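Side-chain contacts in OxsB protein (Bacillus megaterium, PDB 5UL3), which converts dAMP into an oxetane aldehyde by oxidative ring contraction in oxetanocin A biosynthesis, using cobalamin, a [4Fe-4S] cluster and S-adenosylmethionine: residues Ser637-Leu640 with Leu641-Leu644; Ser654-Ile657 with Leu658-Leu662. All coordinates share one frame; numbering follows the deposited sequence. Where two conformers were deposited one is given.

Interaction 1 of 2, residues Ser637-Leu640 with Leu641-Leu644; sequences SHFL and LKYL. With EDO (1,2-ethanediol), chain H.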
loop_
_atom_site.group_PDB
_atom_site.type_symbol
_atom_site.label_atom_id
_atom_site.label_comp_id
_atom_site.label_asym_id
_atom_site.label_seq_id
_atom_site.Cartn_x
_atom_site.Cartn_y
_atom_site.Cartn_z
ATOM N N SER A 637 -15.255 22.877 -4.192
ATOM C CA SER A 637 -15.396 21.671 -5.006
ATOM C C SER A 637 -16.593 20.834 -4.570
ATOM O O SER A 637 -17.281 20.247 -5.415
ATOM C CB SER A 637 -14.115 20.834 -4.938
ATOM O OG SER A 637 -13.023 21.545 -5.507
ATOM N N HIS A 638 -16.847 20.739 -3.262
ATOM C CA HIS A 638 -18.027 20.002 -2.820
ATOM C C HIS A 638 -19.301 20.667 -3.324
ATOM O O HIS A 638 -20.199 20.008 -3.865
ATOM C CB HIS A 638 -18.081 19.894 -1.298
ATOM C CG HIS A 638 -19.385 19.342 -0.810
ATOM N ND1 HIS A 638 -19.644 17.988 -0.772
ATOM C CD2 HIS A 638 -20.525 19.955 -0.412
ATOM C CE1 HIS A 638 -20.883 17.791 -0.348
ATOM N NE2 HIS A 638 -21.440 18.969 -0.125
ATOM N N PHE A 639 -19.409 21.976 -3.140
ATOM C CA PHE A 639 -20.672 22.609 -3.478
ATOM C C PHE A 639 -20.819 22.856 -4.968
ATOM O O PHE A 639 -21.931 23.151 -5.420
ATOM C CB PHE A 639 -20.842 23.887 -2.662
ATOM C CG PHE A 639 -21.180 23.617 -1.231
ATOM C CD1 PHE A 639 -22.417 23.083 -0.894
ATOM C CD2 PHE A 639 -20.258 23.842 -0.228
ATOM C CE1 PHE A 639 -22.736 22.798 0.435
ATOM C CE2 PHE A 639 -20.563 23.551 1.095
ATOM C CZ PHE A 639 -21.800 23.032 1.431
ATOM N N LEU A 640 -19.745 22.692 -5.741
ATOM C CA LEU A 640 -19.887 22.620 -7.189
ATOM C C LEU A 640 -20.880 21.536 -7.583
ATOM O O LEU A 640 -21.806 21.779 -8.367
ATOM C CB LEU A 640 -18.541 22.342 -7.848
ATOM C CG LEU A 640 -18.670 21.833 -9.282
ATOM C CD1 LEU A 640 -19.107 22.972 -10.263
ATOM C CD2 LEU A 640 -17.385 21.165 -9.746
ATOM N N LEU A 641 -20.690 20.319 -7.062
ATOM C CA LEU A 641 -21.596 19.233 -7.420
ATOM C C LEU A 641 -23.009 19.496 -6.910
ATOM O O LEU A 641 -23.990 19.190 -7.600
ATOM C CB LEU A 641 -21.075 17.900 -6.889
ATOM C CG LEU A 641 -21.926 16.709 -7.311
ATOM C CD1 LEU A 641 -22.141 16.743 -8.817
ATOM C CD2 LEU A 641 -21.237 15.408 -6.888
ATOM N N LYS A 642 -23.139 20.056 -5.705
ATOM C CA LYS A 642 -24.470 20.392 -5.214
ATOM C C LYS A 642 -25.130 21.420 -6.126
ATOM O O LYS A 642 -26.329 21.328 -6.417
ATOM C CB LYS A 642 -24.391 20.901 -3.775
ATOM C CG LYS A 642 -25.734 20.990 -3.080
ATOM C CD LYS A 642 -25.577 21.404 -1.628
ATOM C CE LYS A 642 -26.785 20.995 -0.784
ATOM N NZ LYS A 642 -26.934 19.513 -0.517
ATOM N N TYR A 643 -24.335 22.359 -6.639
ATOM C CA TYR A 643 -24.836 23.371 -7.563
ATOM C C TYR A 643 -25.240 22.758 -8.901
ATOM O O TYR A 643 -26.285 23.116 -9.461
ATOM C CB TYR A 643 -23.763 24.438 -7.743
ATOM C CG TYR A 643 -24.136 25.618 -8.609
ATOM C CD1 TYR A 643 -25.090 26.535 -8.195
ATOM C CD2 TYR A 643 -23.498 25.835 -9.816
ATOM C CE1 TYR A 643 -25.416 27.636 -8.984
ATOM C CE2 TYR A 643 -23.811 26.937 -10.610
ATOM C CZ TYR A 643 -24.771 27.826 -10.192
ATOM O OH TYR A 643 -25.078 28.905 -10.992
ATOM N N LEU A 644 -24.426 21.840 -9.435
ATOM C CA LEU A 644 -24.789 21.173 -10.685
ATOM C C LEU A 644 -26.075 20.363 -10.535
ATOM O O LEU A 644 -26.951 20.411 -11.410
ATOM C CB LEU A 644 -23.640 20.280 -11.162
ATOM C CG LEU A 644 -22.364 20.991 -11.635
ATOM C CD1 LEU A 644 -21.224 19.990 -11.852
ATOM C CD2 LEU A 644 -22.638 21.748 -12.909
HETATM C C1 EDO H . -17.697 15.493 -2.386
HETATM O O1 EDO H . -17.816 16.093 -1.090
HETATM C C2 EDO H . -16.918 14.187 -2.209
HETATM O O2 EDO H . -16.873 13.514 -3.462
#

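Interaction 2 of 2, residues Ser654-Ile657 with Leu658-Leu662; sequences SQII and LSDFL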
loop_
_atom_site.group_PDB
_atom_site.type_symbol
_atom_site.label_atom_id
_atom_site.label_comp_id
_atom_site.label_asym_id
_atom_site.label_seq_id
_atom_site.Cartn_x
_atom_site.Cartn_y
_atom_site.Cartn_z
ATOM N N SER A 654 -31.878 22.333 -0.751
ATOM C CA SER A 654 -30.601 22.629 -1.388
ATOM C C SER A 654 -30.495 24.098 -1.770
ATOM O O SER A 654 -29.398 24.666 -1.730
ATOM C CB SER A 654 -30.407 21.745 -2.616
ATOM O OG SER A 654 -30.356 20.375 -2.240
ATOM N N GLN A 655 -31.617 24.720 -2.145
ATOM C CA GLN A 655 -31.617 26.146 -2.464
ATOM C C GLN A 655 -31.121 26.973 -1.284
ATOM O O GLN A 655 -30.321 27.898 -1.455
ATOM C CB GLN A 655 -33.028 26.578 -2.884
ATOM C CG GLN A 655 -33.175 28.043 -3.268
ATOM C CD GLN A 655 -34.564 28.379 -3.810
ATOM O OE1 GLN A 655 -35.511 27.604 -3.663
ATOM N NE2 GLN A 655 -34.682 29.537 -4.445
ATOM N N ILE A 656 -31.569 26.634 -0.075
ATOM C CA ILE A 656 -31.152 27.365 1.119
ATOM C C ILE A 656 -29.659 27.186 1.361
ATOM O O ILE A 656 -28.924 28.161 1.558
ATOM C CB ILE A 656 -31.978 26.911 2.335
ATOM C CG1 ILE A 656 -33.444 27.324 2.161
ATOM C CG2 ILE A 656 -31.380 27.470 3.625
ATOM C CD1 ILE A 656 -34.387 26.696 3.171
ATOM N N ILE A 657 -29.191 25.933 1.344
ATOM C CA ILE A 657 -27.783 25.650 1.618
ATOM C C ILE A 657 -26.892 26.387 0.626
ATOM O O ILE A 657 -25.927 27.056 1.011
ATOM C CB ILE A 657 -27.525 24.131 1.590
ATOM C CG1 ILE A 657 -28.392 23.428 2.631
ATOM C CG2 ILE A 657 -26.045 23.837 1.851
ATOM C CD1 ILE A 657 -28.336 21.918 2.556
ATOM N N LEU A 658 -27.212 26.284 -0.667
ATOM C CA LEU A 658 -26.403 26.962 -1.672
ATOM C C LEU A 658 -26.472 28.475 -1.505
ATOM O O LEU A 658 -25.460 29.169 -1.648
ATOM C CB LEU A 658 -26.854 26.542 -3.071
ATOM C CG LEU A 658 -26.441 25.124 -3.477
ATOM C CD1 LEU A 658 -27.237 24.638 -4.679
ATOM C CD2 LEU A 658 -24.943 25.072 -3.752
ATOM N N SER A 659 -27.654 29.004 -1.181
ATOM C CA SER A 659 -27.780 30.442 -0.967
ATOM C C SER A 659 -26.977 30.891 0.250
ATOM O O SER A 659 -26.276 31.907 0.193
ATOM C CB SER A 659 -29.253 30.822 -0.823
ATOM O OG SER A 659 -29.419 32.220 -0.908
ATOM N N ASP A 660 -27.046 30.132 1.348
ATOM C CA ASP A 660 -26.214 30.423 2.515
ATOM C C ASP A 660 -24.735 30.430 2.153
ATOM O O ASP A 660 -23.986 31.323 2.565
ATOM C CB ASP A 660 -26.475 29.398 3.620
ATOM C CG ASP A 660 -27.738 29.685 4.395
ATOM O OD1 ASP A 660 -28.404 30.700 4.091
ATOM O OD2 ASP A 660 -28.063 28.898 5.310
ATOM N N PHE A 661 -24.292 29.421 1.396
ATOM C CA PHE A 661 -22.883 29.325 1.032
ATOM C C PHE A 661 -22.461 30.507 0.165
ATOM O O PHE A 661 -21.433 31.145 0.424
ATOM C CB PHE A 661 -22.625 27.993 0.321
ATOM C CG PHE A 661 -21.233 27.840 -0.206
ATOM C CD1 PHE A 661 -20.202 27.433 0.623
ATOM C CD2 PHE A 661 -20.953 28.098 -1.540
ATOM C CE1 PHE A 661 -18.917 27.292 0.133
ATOM C CE2 PHE A 661 -19.674 27.953 -2.037
ATOM C CZ PHE A 661 -18.651 27.553 -1.200
ATOM N N LEU A 662 -23.247 30.809 -0.875
ATOM C CA LEU A 662 -22.928 31.943 -1.741
ATOM C C LEU A 662 -22.916 33.248 -0.960
ATOM O O LEU A 662 -22.073 34.120 -1.206
ATOM C CB LEU A 662 -23.929 32.028 -2.894
ATOM C CG LEU A 662 -23.875 30.868 -3.883
ATOM C CD1 LEU A 662 -24.875 31.021 -5.027
ATOM C CD2 LEU A 662 -22.469 30.744 -4.405
#

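Interaction 1 of 2, residues Ser637-Leu640 with Leu641-Leu644
The backbone amides of Y643 and L644 close regular helical turns onto F639 and L640, with Y643 N 2.8 Å from F639 O and L644 N lying in the carbonyl plane of L640, whereas in the turn just before them H638 O accepts two weak bonds in place of one good one, from L641 N at 3.2 Å and from K642 N at 3.5 Å. The side chains follow the helical spacing. F639 and K642, three residues apart, run side by side in the same direction, and the lysine's CD methylene meets the edge of the phenyl ring, near its plane, 3.7 Å from F639 CD1. This is an aliphatic contact made by the middle of the lysine: with CG anti to the backbone N (chi1 -167°) the chain extends past the ring, then bends at its last torsion, and NZ forms a salt bridge with E494. One face of the F639 ring is taken by H638, whose CD2 stands 3.5 Å above the ring centre. Helix 620-648, which carries all of this, belongs to the C-terminal helix bundle and is flanked by helices 484-493, 652-664 and 683-709. The imidazole is gripped at both nitrogens: NE2 bonds to E494, the same carboxylate that pairs with K642, and H638 ND1 lies 2.7 Å from O1 of an ethanediol, probably from the crystallisation liquor, in a nearly straight bond (167°). On another side of the helix L640 and L644 meet obliquely at their branched ends, the two CD1 atoms 4.0 Å apart, and L644 CG lies 3.4 Å from L640 O, the oxygen that accepts its amide, while the ring of Y643 packs with W693 of helix 683-709.

Interaction 2 of 2, residues Ser654-Ile657 with Leu658-Leu662
L658 and S654 join one turn of alpha helix to the next, L658 N donating to S654 O over 2.9 Å in an almost straight bond (171°). The same i to i+4 pattern runs on through S659 to Q655, D660 to I656 and F661 to I657, the regular ladder of a short amphipathic helix, 652-664, which follows helix 620-648 in the C-terminal bundle. What distinguishes the two flanks of this helix is the use made of the side chains. On the buried flank L658 folds back over the preceding turn: CG lies anti to the carbonyl carbon (chi1 -74°), beside the backbone N, and this brings CG within 3.5 Å of S654 O and CD1 within 3.7 Å of the same oxygen. The carbonyl that receives the amide of L658 is thus also covered by that residue's aliphatic branch. F661 takes the other course. Its CB comes 3.5 Å from I657 O, but its ring leads away from the turn to meet H665 edge-to-face. L658 and L662 both rest against W693 of helix 683-709, which packs against this flank, and I657, partly exposed, sits between the flanks against F639 of helix 620-648. The exposed flank, formed by Q655, I656, S659 and D660, is looser in its side-chain-to-side-chain contacts alone. S659 offers its CB to the preceding turn, 3.2 Å from Q655 O. D660 and I656 lie alongside one another and point the same way; D660 CG (chi1 -79°, anti to the carbonyl carbon) lies 3.4 Å from I656 O, and OD1 has a long, weak ion pair with R663, while OD2 reaches no nearer than 4.0 Å to the CG2 methyl of I656.

From the N terminus, the chain passes an N-terminal domain of unknown function, the cobalamin-binding Rossmann fold and the radical SAM partial barrel before reaching the C-terminal helix bundle, where interaction 1 lies in helix 620-648 and interaction 2 in helix 652-664. Each spans single helical turns and closes no longer loop. They occur in series, neither nested nor crossing, with centres about 11 Å apart. The short connection between the helices brings them together: F639 CD2 packs 3.7 Å from F661 CD1, the two rings inclined at about 35°, and the aliphatic part of K642 meets I657. W693 of helix 683-709 touches residues from both, tying the consecutive helices to a third member of the bundle, away from the cofactors.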